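Local structure of tryptophan--tRNA ligase (Aeropyrum pernix, 3A04) at residues A[76-80]-A[107-113]; A[134-139]-A[352-356]. The protein joins L-tryptophan to its cognate tRNA(Trp) at the expense of ATP, releasing AMP and diphosphate, for use in protein synthesis. All blocks are in the same frame, centred on the assembly; numbering follows the deposited sequence.

Contact 1: A[76-80]-A[107-113]; sequences GFMPS and AIADAEA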
# COMPACT_ATOMS: atom_id res chain seq x y z
N GLY A 76 -5.28 -3.94 -17.09
CA GLY A 76 -5.04 -2.59 -16.66
C GLY A 76 -4.45 -1.73 -17.75
O GLY A 76 -3.73 -2.25 -18.63
N PHE A 77 -4.66 -0.40 -17.64
CA PHE A 77 -4.09 0.61 -18.57
C PHE A 77 -3.45 1.72 -17.74
O PHE A 77 -4.00 2.22 -16.72
CB PHE A 77 -5.16 1.26 -19.47
CG PHE A 77 -5.76 0.31 -20.48
CD1 PHE A 77 -6.84 -0.48 -20.14
CD2 PHE A 77 -5.17 0.13 -21.71
CE1 PHE A 77 -7.34 -1.47 -21.01
CE2 PHE A 77 -5.75 -0.83 -22.68
CZ PHE A 77 -6.78 -1.61 -22.29
N MET A 78 -2.27 2.08 -18.18
CA MET A 78 -1.49 3.24 -17.72
C MET A 78 -2.04 4.48 -18.41
O MET A 78 -2.03 4.55 -19.67
CB MET A 78 -0.00 3.02 -18.10
CG MET A 78 0.93 4.25 -17.81
SD MET A 78 0.82 4.92 -16.13
CE MET A 78 1.43 3.51 -15.25
N PRO A 79 -2.57 5.46 -17.63
CA PRO A 79 -3.18 6.65 -18.28
C PRO A 79 -2.12 7.68 -18.63
O PRO A 79 -2.03 8.70 -17.97
CB PRO A 79 -4.10 7.21 -17.22
CG PRO A 79 -3.38 6.84 -15.86
CD PRO A 79 -2.85 5.43 -16.17
N SER A 80 -1.33 7.40 -19.67
CA SER A 80 -0.26 8.24 -20.08
C SER A 80 -0.32 8.23 -21.62
O SER A 80 -0.37 7.12 -22.20
CB SER A 80 1.05 7.53 -19.72
OG SER A 80 2.12 8.43 -19.97
N ALA A 107 -8.79 -1.89 -15.01
CA ALA A 107 -8.15 -1.08 -13.99
C ALA A 107 -7.42 0.09 -14.68
O ALA A 107 -6.73 -0.11 -15.68
CB ALA A 107 -7.11 -1.93 -13.22
N ILE A 108 -7.58 1.28 -14.11
CA ILE A 108 -6.75 2.42 -14.42
C ILE A 108 -5.63 2.56 -13.43
O ILE A 108 -5.86 2.81 -12.22
CB ILE A 108 -7.62 3.71 -14.46
CG1 ILE A 108 -8.84 3.53 -15.38
CG2 ILE A 108 -6.73 4.96 -14.71
CD1 ILE A 108 -8.52 3.42 -16.99
N ALA A 109 -4.40 2.43 -13.94
CA ALA A 109 -3.19 2.51 -13.09
C ALA A 109 -2.76 3.87 -12.68
O ALA A 109 -1.61 4.21 -12.89
CB ALA A 109 -2.00 1.69 -13.81
N ASP A 110 -3.67 4.68 -12.08
CA ASP A 110 -3.33 6.05 -11.72
C ASP A 110 -2.40 6.17 -10.52
O ASP A 110 -1.69 7.17 -10.40
CB ASP A 110 -4.64 6.91 -11.45
CG ASP A 110 -5.36 6.51 -10.14
OD1 ASP A 110 -5.58 5.29 -9.87
OD2 ASP A 110 -5.81 7.44 -9.37
N ALA A 111 -2.36 5.16 -9.61
CA ALA A 111 -1.41 5.18 -8.53
C ALA A 111 0.05 5.01 -9.11
O ALA A 111 0.99 5.78 -8.80
CB ALA A 111 -1.75 4.00 -7.52
N GLU A 112 0.20 4.05 -9.99
CA GLU A 112 1.50 3.86 -10.64
C GLU A 112 1.88 5.09 -11.47
O GLU A 112 3.08 5.52 -11.47
CB GLU A 112 1.48 2.60 -11.50
CG GLU A 112 2.86 2.27 -12.06
CD GLU A 112 2.87 0.97 -12.89
OE1 GLU A 112 1.91 0.15 -12.81
OE2 GLU A 112 3.91 0.76 -13.56
N ALA A 113 0.91 5.64 -12.18
CA ALA A 113 1.13 6.86 -13.01
C ALA A 113 1.72 7.97 -12.14
O ALA A 113 2.70 8.65 -12.51
CB ALA A 113 -0.22 7.36 -13.64
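Met-78, Pro-79 and Phe-77 give up the most surface where the end of strand 72-77 meets strand 103-108 and the helix that follows it. The two strands run parallel, and two hydrogen bonds close their C-terminal ends: Phe-77 N donates to Ala-107 O at 2.9 Å, and Ala-109 N donates to Phe-77 O at 2.8 Å. Phe-77 forms both of these bonds through its backbone, while its ring, on the same sheet face as Ile-108, is buried against Met-136 and Tyr-132 of helix 121-139 and Val-91 of helix 85-99. Beyond the paired strands, side chains take over. The CB of Met-78 points away, but its long, flexible chain folds back, putting SD 3.6 Å from Ala-113 CB and CE 3.7 Å from Glu-112 CG. Pro-79 turns its compact ring inward, with CG 4.0 Å from Ile-108 CG2 and 3.9 Å from Ala-113 CB; it also centres an inverse gamma turn, a bend that suits proline's restricted phi. Alanine at 109, the N-cap position, and at 113 is small enough to let both side chains come close. Strand 72-77, helix 85-99 and strand 103-108 form a beta-alpha-beta unit of the Rossmann-like catalytic domain of class I synthetases, and Pro-79 and Ser-80 open its signature 'HIGH' region, which in this class takes part in ATP binding.

Contact 2: A[134-139]-A[352-356]; sequences ANMIAL and HQSRL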
# COMPACT_ATOMS: atom_id res chain seq x y z
N ALA A 134 -13.06 6.56 -22.70
CA ALA A 134 -13.92 6.99 -23.80
C ALA A 134 -13.56 6.24 -25.08
O ALA A 134 -14.45 5.80 -25.76
CB ALA A 134 -13.88 8.51 -23.99
N ASN A 135 -12.28 6.02 -25.37
CA ASN A 135 -11.94 5.21 -26.57
C ASN A 135 -12.38 3.76 -26.46
O ASN A 135 -12.81 3.14 -27.41
CB ASN A 135 -10.46 5.29 -26.88
CG ASN A 135 -10.14 6.51 -27.73
OD1 ASN A 135 -10.65 6.63 -28.82
ND2 ASN A 135 -9.34 7.41 -27.22
N MET A 136 -12.29 3.20 -25.26
CA MET A 136 -12.78 1.83 -25.08
C MET A 136 -14.29 1.69 -25.33
O MET A 136 -14.76 0.75 -25.96
CB MET A 136 -12.48 1.41 -23.64
CG MET A 136 -10.99 1.09 -23.53
SD MET A 136 -10.74 0.45 -21.81
CE MET A 136 -9.53 1.60 -21.28
N ILE A 137 -15.06 2.64 -24.84
CA ILE A 137 -16.51 2.63 -25.07
C ILE A 137 -16.83 2.77 -26.60
O ILE A 137 -17.71 2.09 -27.12
CB ILE A 137 -17.15 3.86 -24.35
CG1 ILE A 137 -17.03 3.78 -22.82
CG2 ILE A 137 -18.66 3.98 -24.66
CD1 ILE A 137 -17.30 2.44 -22.24
N ALA A 138 -16.11 3.67 -27.25
CA ALA A 138 -16.34 3.96 -28.69
C ALA A 138 -15.95 2.72 -29.53
O ALA A 138 -16.50 2.50 -30.65
CB ALA A 138 -15.52 5.16 -29.09
N LEU A 139 -15.01 1.92 -29.00
CA LEU A 139 -14.68 0.64 -29.63
C LEU A 139 -15.72 -0.42 -29.50
O LEU A 139 -15.70 -1.35 -30.28
CB LEU A 139 -13.32 0.06 -29.13
CG LEU A 139 -12.01 0.63 -29.65
CD1 LEU A 139 -10.80 0.03 -28.87
CD2 LEU A 139 -11.77 0.46 -31.25
N HIS A 352 -15.22 5.49 -35.73
CA HIS A 352 -14.77 5.49 -34.33
C HIS A 352 -14.83 6.93 -33.81
O HIS A 352 -15.37 7.16 -32.74
CB HIS A 352 -13.32 4.99 -34.20
CG HIS A 352 -12.83 4.97 -32.79
ND1 HIS A 352 -13.14 3.96 -31.90
CD2 HIS A 352 -12.07 5.85 -32.11
CE1 HIS A 352 -12.56 4.23 -30.72
NE2 HIS A 352 -11.90 5.37 -30.83
N GLN A 353 -14.27 7.88 -34.55
CA GLN A 353 -14.30 9.26 -34.11
C GLN A 353 -15.69 9.89 -33.98
O GLN A 353 -15.88 10.77 -33.12
CB GLN A 353 -13.35 10.10 -34.93
CG GLN A 353 -11.92 9.61 -34.73
CD GLN A 353 -10.94 10.12 -35.72
OE1 GLN A 353 -11.27 10.93 -36.60
NE2 GLN A 353 -9.71 9.65 -35.62
N SER A 354 -16.65 9.40 -34.75
CA SER A 354 -18.04 9.89 -34.65
C SER A 354 -18.69 9.44 -33.38
O SER A 354 -19.73 9.97 -32.96
CB SER A 354 -18.89 9.43 -35.85
OG SER A 354 -19.16 8.04 -35.86
N ARG A 355 -18.10 8.43 -32.76
CA ARG A 355 -18.68 7.92 -31.55
C ARG A 355 -18.03 8.54 -30.27
O ARG A 355 -18.57 8.41 -29.18
CB ARG A 355 -18.58 6.41 -31.54
CG ARG A 355 -19.62 5.72 -32.45
CD ARG A 355 -19.70 4.25 -32.16
NE ARG A 355 -18.52 3.60 -32.67
CZ ARG A 355 -18.43 3.01 -33.86
NH1 ARG A 355 -19.49 2.97 -34.69
NH2 ARG A 355 -17.26 2.44 -34.22
N LEU A 356 -16.92 9.25 -30.46
CA LEU A 356 -16.02 9.58 -29.38
C LEU A 356 -16.51 10.73 -28.51
O LEU A 356 -16.37 10.66 -27.29
CB LEU A 356 -14.62 9.89 -29.91
CG LEU A 356 -13.47 9.86 -28.88
CD1 LEU A 356 -13.62 8.64 -27.91
CD2 LEU A 356 -12.11 9.83 -29.60
O HOH W 1 -14.64 1.92 -33.28
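This is a buried helix-helix packing between distant parts of the chain: the C-terminal part of helix 121-139, which lies against the sheet of the Rossmann-like domain, meets the long helix 334-364. The axes of the two short segments approach to 8.8 Å at an angle of 123° between their N-to-C directions, so the two segments cross obliquely. Ala-138 occupies the centre, its methyl group small enough to let the backbones come together, with its CA only 5.4 Å from Arg-355 CA. Leu-356 fills the space beside it, CD1 lying 3.9 Å from Ala-134 CB and 4.1 Å from Ala-138 CB. His-352 suits a place that is both apolar and polar: its CE1 is 3.5 Å from Ala-138 CB and 3.8 Å from Leu-139 CG, while NE2 donates a nearly linear hydrogen bond of 2.7 Å to Asn-135 OD1. Asn-135 ND2 donates to the backbone carbonyl of Glu-131 one turn earlier, which fits an amide oriented with OD1 toward the histidine. Arg-355, at the exposed margin, has the length to reach across to a main-chain carbonyl of the other helix, and NE donates to Ala-138 O at 3.1 Å. One water closes the polar edge, donating to Ala-138 O at 3.3 Å, accepting from Arg-355 NH2 at 2.8 Å and hydrogen-bonding to His-352 ND1 at 2.9 Å.

Both contacts are largely buried, but each has an exposed margin, Gly-76 in contact 1 and Arg-355 in contact 2. Contact 1 joins the two strands of one beta-alpha-beta unit and the start of the helix that follows, pieces only 27 residues apart; contact 2 ties that region to a helix more than 200 residues later. The chemistry follows: parallel strands are held by main-chain bonds, with apolar side chains closing the end, whereas helices, whose main-chain groups are mostly used internally, are joined mainly through side chains, with Ala-138 O and a water taking part. Helix 121-139 links the two, since it covers the Phe-77 side of the sheet, where Phe-77 CD1 packs 3.6 Å from Met-136 CE, and turns Ala-138 toward helix 334-364.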